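Local coordinates for protein serpin-12 (PDB 6CJ7) that controls the prophenoloxidase activation system in the larval hemolymph of Manduca sexta, probably by inhibiting serine proteases in the manner of serpins, at residues P15-F20 / A74-K79; S42-L47 / L66-E71; N81-K86 / N366-P371; E255-F260 / L360-D365. All coordinates share one frame; numbering follows the deposited sequence.

Contact 1 of 4, residues P15-F20 / A74-K79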
loop_
_atom_site.group_PDB
_atom_site.type_symbol
_atom_site.label_atom_id
_atom_site.label_comp_id
_atom_site.label_asym_id
_atom_site.label_seq_id
_atom_site.Cartn_x
_atom_site.Cartn_y
_atom_site.Cartn_z
ATOM N N PRO A 15 -10.213 10.116 2.315
ATOM C CA PRO A 15 -9.599 9.202 1.347
ATOM C C PRO A 15 -9.119 9.885 0.069
ATOM O O PRO A 15 -8.370 9.254 -0.688
ATOM C CB PRO A 15 -10.713 8.187 1.067
ATOM C CG PRO A 15 -11.957 8.929 1.312
ATOM C CD PRO A 15 -11.665 9.902 2.429
ATOM N N ALA A 16 -9.490 11.149 -0.184
ATOM C CA ALA A 16 -9.051 11.815 -1.412
ATOM C C ALA A 16 -7.538 11.964 -1.477
ATOM O O ALA A 16 -6.968 12.025 -2.576
ATOM C CB ALA A 16 -9.700 13.195 -1.538
ATOM N N SER A 17 -6.865 12.029 -0.325
ATOM C CA SER A 17 -5.429 12.288 -0.336
ATOM C C SER A 17 -4.651 11.177 -1.032
ATOM O O SER A 17 -3.595 11.442 -1.612
ATOM C CB SER A 17 -4.906 12.475 1.086
ATOM O OG SER A 17 -5.109 11.309 1.859
ATOM N N THR A 18 -5.128 9.931 -0.963
ATOM C CA THR A 18 -4.431 8.824 -1.605
ATOM C C THR A 18 -5.108 8.372 -2.897
ATOM O O THR A 18 -4.848 7.255 -3.368
ATOM C CB THR A 18 -4.283 7.641 -0.638
ATOM O OG1 THR A 18 -5.565 7.238 -0.146
ATOM C CG2 THR A 18 -3.382 8.013 0.539
ATOM N N SER A 19 -5.928 9.236 -3.506
ATOM C CA SER A 19 -6.632 8.853 -4.727
ATOM C C SER A 19 -5.674 8.410 -5.833
ATOM O O SER A 19 -5.977 7.463 -6.569
ATOM C CB SER A 19 -7.507 10.003 -5.217
ATOM O OG SER A 19 -6.712 11.151 -5.462
ATOM N N PHE A 20 -4.520 9.076 -5.983
ATOM C CA PHE A 20 -3.572 8.647 -7.013
ATOM C C PHE A 20 -3.169 7.189 -6.805
ATOM O O PHE A 20 -3.186 6.381 -7.749
ATOM C CB PHE A 20 -2.329 9.538 -7.020
ATOM C CG PHE A 20 -1.285 9.078 -7.996
ATOM C CD1 PHE A 20 -1.485 9.248 -9.344
ATOM C CD2 PHE A 20 -0.129 8.456 -7.560
ATOM C CE1 PHE A 20 -0.542 8.809 -10.263
ATOM C CE2 PHE A 20 0.822 8.012 -8.473
ATOM C CZ PHE A 20 0.609 8.201 -9.822
ATOM N N ALA A 74 2.230 18.262 1.508
ATOM C CA ALA A 74 3.194 18.249 2.606
ATOM C C ALA A 74 2.486 18.329 3.951
ATOM O O ALA A 74 2.865 17.637 4.905
ATOM C CB ALA A 74 4.185 19.408 2.442
ATOM N N GLU A 75 1.456 19.172 4.045
ATOM C CA GLU A 75 0.718 19.312 5.295
ATOM C C GLU A 75 -0.066 18.048 5.609
ATOM O O GLU A 75 -0.120 17.615 6.768
ATOM C CB GLU A 75 -0.223 20.508 5.224
ATOM C CG GLU A 75 0.471 21.833 5.455
ATOM C CD GLU A 75 1.384 21.809 6.674
ATOM O OE1 GLU A 75 0.896 21.533 7.790
ATOM O OE2 GLU A 75 2.594 22.059 6.518
ATOM N N ILE A 76 -0.702 17.463 4.592
ATOM C CA ILE A 76 -1.517 16.275 4.815
ATOM C C ILE A 76 -0.649 15.122 5.289
ATOM O O ILE A 76 -0.960 14.456 6.283
ATOM C CB ILE A 76 -2.300 15.912 3.542
ATOM C CG1 ILE A 76 -3.509 16.839 3.396
ATOM C CG2 ILE A 76 -2.736 14.438 3.561
ATOM C CD1 ILE A 76 -4.059 16.904 1.993
ATOM N N PHE A 77 0.468 14.874 4.604
ATOM C CA PHE A 77 1.233 13.695 4.978
ATOM C C PHE A 77 2.053 13.905 6.238
ATOM O O PHE A 77 2.322 12.925 6.944
ATOM C CB PHE A 77 2.077 13.222 3.795
ATOM C CG PHE A 77 1.240 12.593 2.728
ATOM C CD1 PHE A 77 0.616 11.377 2.956
ATOM C CD2 PHE A 77 0.988 13.254 1.542
ATOM C CE1 PHE A 77 -0.188 10.802 1.994
ATOM C CE2 PHE A 77 0.174 12.686 0.582
ATOM C CZ PHE A 77 -0.410 11.462 0.807
ATOM N N LYS A 78 2.388 15.150 6.594
ATOM C CA LYS A 78 2.981 15.354 7.907
ATOM C C LYS A 78 2.029 14.875 8.993
ATOM O O LYS A 78 2.444 14.184 9.932
ATOM C CB LYS A 78 3.357 16.825 8.121
ATOM C CG LYS A 78 4.035 17.086 9.469
ATOM C CD LYS A 78 4.524 18.531 9.568
ATOM C CE LYS A 78 5.076 18.825 10.945
ATOM N NZ LYS A 78 4.013 19.367 11.842
ATOM N N LYS A 79 0.738 15.190 8.855
ATOM C CA LYS A 79 -0.213 14.807 9.895
ATOM C C LYS A 79 -0.482 13.310 9.871
ATOM O O LYS A 79 -0.601 12.686 10.929
ATOM C CB LYS A 79 -1.517 15.578 9.752
ATOM C CG LYS A 79 -2.343 15.510 11.022
ATOM C CD LYS A 79 -3.704 16.159 10.885
ATOM C CE LYS A 79 -4.542 15.814 12.097
ATOM N NZ LYS A 79 -4.499 14.338 12.324
#

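Contact 2 of 4, residues S42-L47 / L66-E71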
loop_
_atom_site.group_PDB
_atom_site.type_symbol
_atom_site.label_atom_id
_atom_site.label_comp_id
_atom_site.label_asym_id
_atom_site.label_seq_id
_atom_site.Cartn_x
_atom_site.Cartn_y
_atom_site.Cartn_z
ATOM N N SER A 42 1.806 4.445 0.233
ATOM C CA SER A 42 3.202 4.487 -0.199
ATOM C C SER A 42 3.332 5.041 -1.608
ATOM O O SER A 42 4.283 5.766 -1.909
ATOM C CB SER A 42 3.827 3.088 -0.170
ATOM O OG SER A 42 3.716 2.472 1.085
ATOM N N ILE A 43 2.411 4.672 -2.495
ATOM C CA ILE A 43 2.511 5.134 -3.878
ATOM C C ILE A 43 2.261 6.635 -3.951
ATOM O O ILE A 43 2.925 7.352 -4.709
ATOM C CB ILE A 43 1.544 4.340 -4.775
ATOM C CG1 ILE A 43 1.954 2.874 -4.811
ATOM C CG2 ILE A 43 1.497 4.942 -6.176
ATOM C CD1 ILE A 43 0.926 1.955 -5.452
ATOM N N THR A 44 1.310 7.139 -3.158
ATOM C CA THR A 44 1.064 8.578 -3.124
ATOM C C THR A 44 2.244 9.322 -2.502
ATOM O O THR A 44 2.646 10.382 -3.003
ATOM C CB THR A 44 -0.240 8.868 -2.363
ATOM O OG1 THR A 44 -1.317 8.127 -2.952
ATOM C CG2 THR A 44 -0.588 10.351 -2.436
ATOM N N ILE A 45 2.827 8.766 -1.428
ATOM C CA ILE A 45 3.979 9.395 -0.771
ATOM C C ILE A 45 5.125 9.566 -1.757
ATOM O O ILE A 45 5.803 10.604 -1.775
ATOM C CB ILE A 45 4.420 8.568 0.456
ATOM C CG1 ILE A 45 3.446 8.758 1.615
ATOM C CG2 ILE A 45 5.837 8.971 0.893
ATOM C CD1 ILE A 45 3.682 10.037 2.389
ATOM N N LEU A 46 5.365 8.548 -2.591
ATOM C CA LEU A 46 6.387 8.638 -3.626
ATOM C C LEU A 46 6.198 9.893 -4.469
ATOM O O LEU A 46 7.124 10.704 -4.633
ATOM C CB LEU A 46 6.310 7.368 -4.489
ATOM C CG LEU A 46 7.264 7.114 -5.655
ATOM C CD1 LEU A 46 6.868 7.830 -6.936
ATOM C CD2 LEU A 46 8.644 7.491 -5.242
ATOM N N LEU A 47 4.989 10.076 -5.005
ATOM C CA LEU A 47 4.748 11.202 -5.906
ATOM C C LEU A 47 4.710 12.526 -5.152
ATOM O O LEU A 47 5.223 13.535 -5.656
ATOM C CB LEU A 47 3.437 11.006 -6.662
ATOM C CG LEU A 47 3.350 10.189 -7.951
ATOM C CD1 LEU A 47 4.349 10.789 -8.927
ATOM C CD2 LEU A 47 3.636 8.703 -7.759
ATOM N N LEU A 66 -1.957 14.046 -8.415
ATOM C CA LEU A 66 -2.261 13.974 -6.988
ATOM C C LEU A 66 -3.537 14.712 -6.627
ATOM O O LEU A 66 -4.169 14.380 -5.616
ATOM C CB LEU A 66 -1.114 14.557 -6.166
ATOM C CG LEU A 66 0.219 13.823 -6.128
ATOM C CD1 LEU A 66 1.260 14.715 -5.470
ATOM C CD2 LEU A 66 0.079 12.501 -5.384
ATOM N N GLN A 67 -3.915 15.719 -7.420
ATOM C CA GLN A 67 -5.009 16.632 -7.074
ATOM C C GLN A 67 -4.741 17.321 -5.734
ATOM O O GLN A 67 -5.655 17.595 -4.949
ATOM C CB GLN A 67 -6.363 15.917 -7.086
ATOM C CG GLN A 67 -6.625 15.117 -8.371
ATOM C CD GLN A 67 -7.382 15.898 -9.404
ATOM O OE1 GLN A 67 -6.777 16.563 -10.260
ATOM N NE2 GLN A 67 -8.708 15.808 -9.361
ATOM N N MET A 68 -3.469 17.623 -5.483
ATOM C CA MET A 68 -3.040 18.391 -4.325
ATOM C C MET A 68 -1.884 19.290 -4.731
ATOM O O MET A 68 -1.053 18.896 -5.551
ATOM C CB MET A 68 -2.580 17.486 -3.183
ATOM C CG MET A 68 -3.670 16.709 -2.495
ATOM S SD MET A 68 -2.921 15.636 -1.264
ATOM C CE MET A 68 -2.076 14.445 -2.306
ATOM N N THR A 69 -1.836 20.487 -4.149
ATOM C CA THR A 69 -0.680 21.347 -4.324
ATOM C C THR A 69 0.479 20.827 -3.474
ATOM O O THR A 69 0.272 20.041 -2.546
ATOM C CB THR A 69 -1.022 22.778 -3.923
ATOM O OG1 THR A 69 -1.322 22.820 -2.522
ATOM C CG2 THR A 69 -2.221 23.291 -4.716
ATOM N N PRO A 70 1.713 21.241 -3.779
ATOM C CA PRO A 70 2.847 20.807 -2.938
ATOM C C PRO A 70 2.684 21.166 -1.465
ATOM O O PRO A 70 3.021 20.357 -0.590
ATOM C CB PRO A 70 4.044 21.534 -3.570
ATOM C CG PRO A 70 3.629 21.798 -4.975
ATOM C CD PRO A 70 2.155 22.035 -4.946
ATOM N N GLU A 71 2.178 22.365 -1.167
ATOM C CA GLU A 71 1.976 22.754 0.225
ATOM C C GLU A 71 0.895 21.899 0.875
ATOM O O GLU A 71 1.011 21.523 2.049
ATOM C CB GLU A 71 1.618 24.240 0.317
ATOM C CG GLU A 71 2.392 25.171 -0.592
ATOM C CD GLU A 71 1.984 25.032 -2.057
ATOM O OE1 GLU A 71 2.870 24.856 -2.908
ATOM O OE2 GLU A 71 0.784 25.065 -2.368
#

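Contact 3 of 4, residues N81-K86 / N366-P371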
loop_
_atom_site.group_PDB
_atom_site.type_symbol
_atom_site.label_atom_id
_atom_site.label_comp_id
_atom_site.label_asym_id
_atom_site.label_seq_id
_atom_site.Cartn_x
_atom_site.Cartn_y
_atom_site.Cartn_z
ATOM N N ASN A 81 1.583 10.987 9.034
ATOM C CA ASN A 81 2.736 10.363 9.666
ATOM C C ASN A 81 2.758 10.621 11.169
ATOM O O ASN A 81 3.137 9.737 11.940
ATOM C CB ASN A 81 4.013 10.852 8.997
ATOM C CG ASN A 81 4.298 10.105 7.708
ATOM O OD1 ASN A 81 4.175 8.881 7.665
ATOM N ND2 ASN A 81 4.665 10.832 6.648
ATOM N N GLU A 82 2.363 11.823 11.602
ATOM C CA GLU A 82 2.268 12.099 13.030
ATOM C C GLU A 82 1.275 11.169 13.711
ATOM O O GLU A 82 1.535 10.673 14.816
ATOM C CB GLU A 82 1.871 13.554 13.256
ATOM C CG GLU A 82 3.048 14.507 13.194
ATOM C CD GLU A 82 2.622 15.959 13.087
ATOM O OE1 GLU A 82 1.401 16.227 13.070
ATOM O OE2 GLU A 82 3.515 16.834 13.032
ATOM N N GLU A 83 0.128 10.924 13.078
ATOM C CA GLU A 83 -0.846 10.048 13.718
ATOM C C GLU A 83 -0.338 8.616 13.795
ATOM O O GLU A 83 -0.633 7.911 14.770
ATOM C CB GLU A 83 -2.192 10.086 12.989
ATOM C CG GLU A 83 -2.958 11.401 13.088
ATOM C CD GLU A 83 -3.129 11.918 14.516
ATOM O OE1 GLU A 83 -3.172 13.154 14.666
ATOM O OE2 GLU A 83 -3.227 11.130 15.474
ATOM N N ILE A 84 0.417 8.168 12.789
ATOM C CA ILE A 84 1.022 6.839 12.860
ATOM C C ILE A 84 2.026 6.766 14.007
ATOM O O ILE A 84 2.000 5.837 14.823
ATOM C CB ILE A 84 1.684 6.484 11.516
ATOM C CG1 ILE A 84 0.621 6.205 10.459
ATOM C CG2 ILE A 84 2.610 5.304 11.689
ATOM C CD1 ILE A 84 1.169 6.223 9.026
ATOM N N GLN A 85 2.917 7.756 14.099
ATOM C CA GLN A 85 3.991 7.676 15.081
ATOM C C GLN A 85 3.501 7.896 16.504
ATOM O O GLN A 85 4.227 7.569 17.447
ATOM C CB GLN A 85 5.090 8.668 14.711
ATOM C CG GLN A 85 5.801 8.223 13.446
ATOM C CD GLN A 85 6.672 9.292 12.851
ATOM O OE1 GLN A 85 6.950 9.286 11.651
ATOM N NE2 GLN A 85 7.120 10.220 13.688
ATOM N N LYS A 86 2.285 8.415 16.686
ATOM C CA LYS A 86 1.747 8.534 18.038
ATOM C C LYS A 86 1.338 7.187 18.615
ATOM O O LYS A 86 1.139 7.088 19.830
ATOM C CB LYS A 86 0.530 9.457 18.068
ATOM C CG LYS A 86 0.837 10.929 18.045
ATOM C CD LYS A 86 -0.369 11.715 18.529
ATOM C CE LYS A 86 -1.003 12.516 17.410
ATOM N NZ LYS A 86 -2.379 12.961 17.779
ATOM N N ASN A 366 -7.996 4.318 10.647
ATOM C CA ASN A 366 -9.261 4.838 11.159
ATOM C C ASN A 366 -9.173 6.287 11.608
ATOM O O ASN A 366 -10.215 6.933 11.803
ATOM C CB ASN A 366 -9.734 3.992 12.337
ATOM C CG ASN A 366 -10.142 2.608 11.918
ATOM O OD1 ASN A 366 -10.538 2.400 10.773
ATOM N ND2 ASN A 366 -10.054 1.650 12.834
ATOM N N ARG A 367 -7.970 6.791 11.852
ATOM C CA ARG A 367 -7.840 8.172 12.296
ATOM C C ARG A 367 -7.674 9.116 11.112
ATOM O O ARG A 367 -8.219 10.224 11.113
ATOM C CB ARG A 367 -6.651 8.323 13.253
ATOM C CG ARG A 367 -6.384 9.798 13.674
ATOM C CD ARG A 367 -7.069 10.115 14.937
ATOM N NE ARG A 367 -6.929 11.514 15.398
ATOM C CZ ARG A 367 -6.409 11.862 16.568
ATOM N NH1 ARG A 367 -5.945 10.928 17.395
ATOM N NH2 ARG A 367 -6.352 13.139 16.906
ATOM N N SER A 368 -6.941 8.689 10.089
ATOM C CA SER A 368 -6.694 9.534 8.925
ATOM C C SER A 368 -7.625 9.240 7.753
ATOM O O SER A 368 -7.622 9.999 6.776
ATOM C CB SER A 368 -5.234 9.397 8.476
ATOM O OG SER A 368 -4.372 10.040 9.405
ATOM N N SER A 369 -8.415 8.163 7.831
ATOM C CA SER A 369 -9.420 7.822 6.822
ATOM C C SER A 369 -8.795 7.633 5.445
ATOM O O SER A 369 -9.238 8.223 4.457
ATOM C CB SER A 369 -10.526 8.875 6.762
ATOM O OG SER A 369 -11.214 8.948 7.999
ATOM N N ILE A 370 -7.773 6.782 5.386
ATOM C CA ILE A 370 -7.102 6.460 4.122
ATOM C C ILE A 370 -6.835 4.965 4.056
ATOM O O ILE A 370 -6.682 4.283 5.078
ATOM C CB ILE A 370 -5.774 7.227 3.956
ATOM C CG1 ILE A 370 -4.831 6.962 5.126
ATOM C CG2 ILE A 370 -6.006 8.720 3.775
ATOM C CD1 ILE A 370 -3.390 7.324 4.800
ATOM N N PRO A 371 -6.791 4.421 2.836
ATOM C CA PRO A 371 -6.412 3.012 2.644
ATOM C C PRO A 371 -4.900 2.854 2.621
ATOM O O PRO A 371 -4.221 3.288 1.682
ATOM C CB PRO A 371 -7.047 2.669 1.289
ATOM C CG PRO A 371 -7.015 3.985 0.543
ATOM C CD PRO A 371 -7.278 5.043 1.593
#

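Contact 4 of 4, residues E255-F260 / L360-D365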
loop_
_atom_site.group_PDB
_atom_site.type_symbol
_atom_site.label_atom_id
_atom_site.label_comp_id
_atom_site.label_asym_id
_atom_site.label_seq_id
_atom_site.Cartn_x
_atom_site.Cartn_y
_atom_site.Cartn_z
ATOM N N GLU A 255 -14.765 6.576 -1.135
ATOM C CA GLU A 255 -15.861 7.199 -0.405
ATOM C C GLU A 255 -16.856 6.146 0.062
ATOM O O GLU A 255 -17.373 6.228 1.182
ATOM C CB GLU A 255 -16.544 8.250 -1.280
ATOM C CG GLU A 255 -15.679 9.486 -1.571
ATOM C CD GLU A 255 -14.505 9.202 -2.508
ATOM O OE1 GLU A 255 -14.627 8.319 -3.387
ATOM O OE2 GLU A 255 -13.454 9.861 -2.357
ATOM N N ASP A 256 -17.130 5.146 -0.785
ATOM C CA ASP A 256 -17.927 3.999 -0.356
ATOM C C ASP A 256 -17.272 3.296 0.824
ATOM O O ASP A 256 -17.930 2.987 1.827
ATOM C CB ASP A 256 -18.106 3.006 -1.507
ATOM C CG ASP A 256 -19.000 3.526 -2.610
ATOM O OD1 ASP A 256 -20.012 4.190 -2.299
ATOM O OD2 ASP A 256 -18.693 3.253 -3.791
ATOM N N VAL A 257 -15.971 3.026 0.714
ATOM C CA VAL A 257 -15.259 2.318 1.775
ATOM C C VAL A 257 -15.320 3.107 3.078
ATOM O O VAL A 257 -15.596 2.543 4.145
ATOM C CB VAL A 257 -13.808 2.027 1.343
ATOM C CG1 VAL A 257 -13.034 1.377 2.483
ATOM C CG2 VAL A 257 -13.801 1.104 0.130
ATOM N N ALA A 258 -15.086 4.421 3.014
ATOM C CA ALA A 258 -15.148 5.232 4.230
ATOM C C ALA A 258 -16.510 5.118 4.907
ATOM O O ALA A 258 -16.592 5.060 6.138
ATOM C CB ALA A 258 -14.828 6.693 3.910
ATOM N N SER A 259 -17.591 5.059 4.118
ATOM C CA SER A 259 -18.931 4.918 4.681
ATOM C C SER A 259 -19.129 3.592 5.406
ATOM O O SER A 259 -20.006 3.502 6.273
ATOM C CB SER A 259 -19.992 5.050 3.586
ATOM O OG SER A 259 -20.185 3.815 2.906
ATOM N N PHE A 260 -18.346 2.560 5.067
ATOM C CA PHE A 260 -18.506 1.268 5.726
ATOM C C PHE A 260 -18.191 1.354 7.215
ATOM O O PHE A 260 -18.696 0.546 8.001
ATOM C CB PHE A 260 -17.613 0.221 5.053
ATOM C CG PHE A 260 -17.986 -0.076 3.623
ATOM C CD1 PHE A 260 -19.265 0.172 3.148
ATOM C CD2 PHE A 260 -17.050 -0.607 2.755
ATOM C CE1 PHE A 260 -19.598 -0.107 1.824
ATOM C CE2 PHE A 260 -17.368 -0.879 1.430
ATOM C CZ PHE A 260 -18.643 -0.636 0.970
ATOM N N LEU A 360 -11.711 -8.882 -1.669
ATOM C CA LEU A 360 -10.879 -7.697 -1.511
ATOM C C LEU A 360 -10.657 -7.436 -0.030
ATOM O O LEU A 360 -11.591 -7.543 0.771
ATOM C CB LEU A 360 -11.550 -6.465 -2.108
ATOM C CG LEU A 360 -11.816 -6.401 -3.598
ATOM C CD1 LEU A 360 -12.339 -5.002 -3.900
ATOM C CD2 LEU A 360 -10.528 -6.689 -4.381
ATOM N N ALA A 361 -9.431 -7.083 0.339
ATOM C CA ALA A 361 -9.143 -6.672 1.705
ATOM C C ALA A 361 -8.472 -5.310 1.676
ATOM O O ALA A 361 -7.553 -5.081 0.890
ATOM C CB ALA A 361 -8.251 -7.695 2.421
ATOM N N ILE A 362 -8.922 -4.410 2.548
ATOM C CA ILE A 362 -8.401 -3.051 2.603
ATOM C C ILE A 362 -7.992 -2.788 4.038
ATOM O O ILE A 362 -8.801 -2.961 4.952
ATOM C CB ILE A 362 -9.440 -2.020 2.134
ATOM C CG1 ILE A 362 -9.803 -2.277 0.670
ATOM C CG2 ILE A 362 -8.904 -0.588 2.306
ATOM C CD1 ILE A 362 -10.901 -1.391 0.140
ATOM N N LEU A 363 -6.732 -2.420 4.244
ATOM C CA LEU A 363 -6.284 -1.986 5.558
ATOM C C LEU A 363 -6.520 -0.488 5.661
ATOM O O LEU A 363 -5.979 0.285 4.862
ATOM C CB LEU A 363 -4.815 -2.334 5.789
ATOM C CG LEU A 363 -4.344 -1.900 7.186
ATOM C CD1 LEU A 363 -4.935 -2.825 8.262
ATOM C CD2 LEU A 363 -2.815 -1.857 7.248
ATOM N N TRP A 364 -7.341 -0.085 6.630
ATOM C CA TRP A 364 -7.827 1.280 6.741
ATOM C C TRP A 364 -7.225 1.925 7.981
ATOM O O TRP A 364 -7.234 1.322 9.062
ATOM C CB TRP A 364 -9.359 1.275 6.817
ATOM C CG TRP A 364 -10.020 2.610 6.659
ATOM C CD1 TRP A 364 -10.526 3.417 7.653
ATOM C CD2 TRP A 364 -10.292 3.276 5.426
ATOM N NE1 TRP A 364 -11.077 4.550 7.103
ATOM C CE2 TRP A 364 -10.945 4.488 5.736
ATOM C CE3 TRP A 364 -10.036 2.969 4.082
ATOM C CZ2 TRP A 364 -11.349 5.392 4.748
ATOM C CZ3 TRP A 364 -10.442 3.872 3.107
ATOM C CH2 TRP A 364 -11.085 5.056 3.442
ATOM N N ASP A 365 -6.684 3.131 7.816
ATOM C CA ASP A 365 -6.277 3.963 8.947
ATOM C C ASP A 365 -7.515 4.698 9.453
ATOM O O ASP A 365 -8.079 5.543 8.748
ATOM C CB ASP A 365 -5.158 4.916 8.520
ATOM C CG ASP A 365 -4.539 5.662 9.699
ATOM O OD1 ASP A 365 -5.292 6.241 10.530
ATOM O OD2 ASP A 365 -3.293 5.665 9.815
#

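Contact 1 of 4, residues P15-F20 / A74-K79
Ser17 is the first residue along 15-20 to meet the helical segment 74-79, through carbon and not its hydroxyl. Its CB lies 3.8 Å from CG2 of Ile76, the closest approach in the contact. With CG1 anti to the carbonyl carbon (chi1 -78°), this short branch of the isoleucine is left anti to the backbone N and turned to the serine. Ser17 OG is hydrogen-bonded to the carbonyl of Gly14. The carbonyl oxygen of Ser17 comes within 4.0 Å of Phe77 CZ, approaching the ring at a slant.

Thr18 follows at the N-cap position of helix 19-31, although its side chain makes no capping bond. Its CG2 stands at the edge of the Phe77 ring, near the ring plane, 4.5 Å from CE1. Phe77 CG stands anti to its carbonyl carbon (chi1 -72°), and the far end of the ring, CZ and CE1, comes closer to 15-20 than its root does. The same ring rests on Thr44 and Ile45 of helix 40-51. Behind Thr18 lie Ile370 and Pro371 of strand 370-377.

The turn that carries these residues into the first helix of the serpin fold is closed by Ser19 N bonding to Ala16 O at 3.1 Å. Between Ser17 and Thr18 on one segment and Ile76 and Phe77 on the other, contact is almost wholly van der Waals. The serine CB and carbonyl oxygen, two methyls and an aromatic rim do the touching, while the serine hydroxyl is satisfied locally, so shape and burial, not polar pairing, hold the N-terminal turn beside helix 70-85.

Contact 2 of 4, residues S42-L47 / L66-E71
Leu66 wedges one methyl, CD2, between two residues of helix 40-51 that are one turn apart. CD2 is 3.7 Å from Thr44 CG2, the side chains crossing obliquely, and 3.9 Å from Leu47 CB. The other methyl, CD1, lies alongside the Leu47 backbone, 4.1 Å from its carbonyl O. Thr44 can offer a methyl here because, with OG1 anti to the carbonyl carbon (chi1 -55°), CG2 is left anti to the backbone N, while OG1 is engaged with Pro40 O and Gly21 N.

Beyond these methyls the contact thins. Met68 adds a distant touch, its CE 4.4 Å from Thr44 CG2, and also touches Ser73 and Ile76 of helix 70-85. Gln67, just past the end of helix 56-66, has positive phi and is exposed, as are Thr69 and Glu71 farther on. With an alanine at Leu66, Thr44 CG2 and Leu47 CB would probably lose the methyl they share, and a gap would open beside helix 40-51.

Thr69 OG1 then caps Lys72 N at the start of the next helix. The link between helices 56-66 and 70-85 thus packs on helix 40-51, the buried helix B of the serpin fold, which lies behind the central A sheet.

Contact 3 of 4, residues N81-K86 / N366-P371
Glu83, Lys86 and Arg367 form a salt-bridge network between the C-terminal end of helix 70-85 and the turn of a beta hairpin in the serpin fold. The hairpin joins strands 359-365 and 370-377 and carries a G1 beta bulge, in which Ser369 and Ile370 both face Asp365.

Charge comes first. Glu83 OE2 is 3.3 Å from Arg367 NH1 but lies over one face of the guanidinium, offset toward its rim, so no N-H points at it and the attraction is electrostatic. The carboxylate and guanidinium planes are 32° apart. Lys86, from the same helical end as Glu83, gives OE2 a real bond from NZ at 3.1 Å, on the syn side, and a weak one to OE1 at 3.2 Å. OE1 is also paired with Lys79. Three cationic groups thus gather round one carboxylate, which would probably favour its ionised form. A glutamine at Glu83 would probably leave Lys79, Lys86 and Arg367 without the negative charge they share.

Carbon contacts accompany the charges. Arg367 leaves the backbone with CG anti to N (chi1 175°) and then bends at chi2 (94°), which carries the chain aslant over Glu83: CG of Arg367 is 3.8 Å from CG of Glu83.

A side chain holds the turn: Asp365 OD1 accepts the backbone N-H of both Arg367 and Ser368, fixing the residues from which these side chains start. At the inner margin of the contact, Ser368 OG approaches the aliphatic part of the glutamate, 4.2 Å from Glu83 CG.

Contact 4 of 4, residues E255-F260 / L360-D365
Val257 splits its two methyls between two alternate residues on the same face of strand 360-365. CG2 meets CD1 of Ile362 tip to tip at 3.8 Å. The valine and tryptophan side chains pass each other in opposite directions, with Val257 CG1 3.7 Å from Trp364 CZ3. This division follows from the valine rotamer: CG1 is anti to the backbone N (chi1 176°) and CG2 anti to the carbonyl carbon, so each branch has its own neighbour. Ile362 answers with an extended side chain that carries CD1 out to the helix.

Trp364 has CG anti to its N (chi1 -168°), which swings the indole out from the strand with its six-membered ring presented to the helix. Ala258 touches the other side of that ring's outline, its CB 3.8 Å from CZ2. Both aliphatic groups reach the indole at a slant. Pro15, Ile235 and Pro371 also pack against Trp364.

The short helix and strand axes approach to 10.6 Å and are inclined at 70°.

In serpin terms, helix 254-260 lies on a face of the B sheet, to which strands 232-239, 359-365 and 370-377 belong. The interface between these segments is apolar, methyl on methyl and methyl on indole, so it depends on exclusion of water and matched shapes, while Ser259 OG spends its bond on Asp256 O, at 2.6 Å, away from the strand.

From the N terminus, contact 1 closes a loop of 53 residues between 15-20 and 74-79. Contact 2 lies within that loop, joining 42-47 to 66-71, and its Thr44, Ile45 and Leu47 touch contact 1 through Ser17, Phe77 and Phe20. Farther on, contact 3 opens at 81-86, still on helix 70-85, and closes only at 366-371, a span that embraces most of the chain. Contact 4, between 255-260 and 360-365, falls inside it. Contacts 3 and 4 meet in the hairpin of strands 359-365 and 370-377. Together, contacts 1 and 2 knit the N-terminal helices, while 3 and 4 tie those helices and helix 254-260 to the late strands.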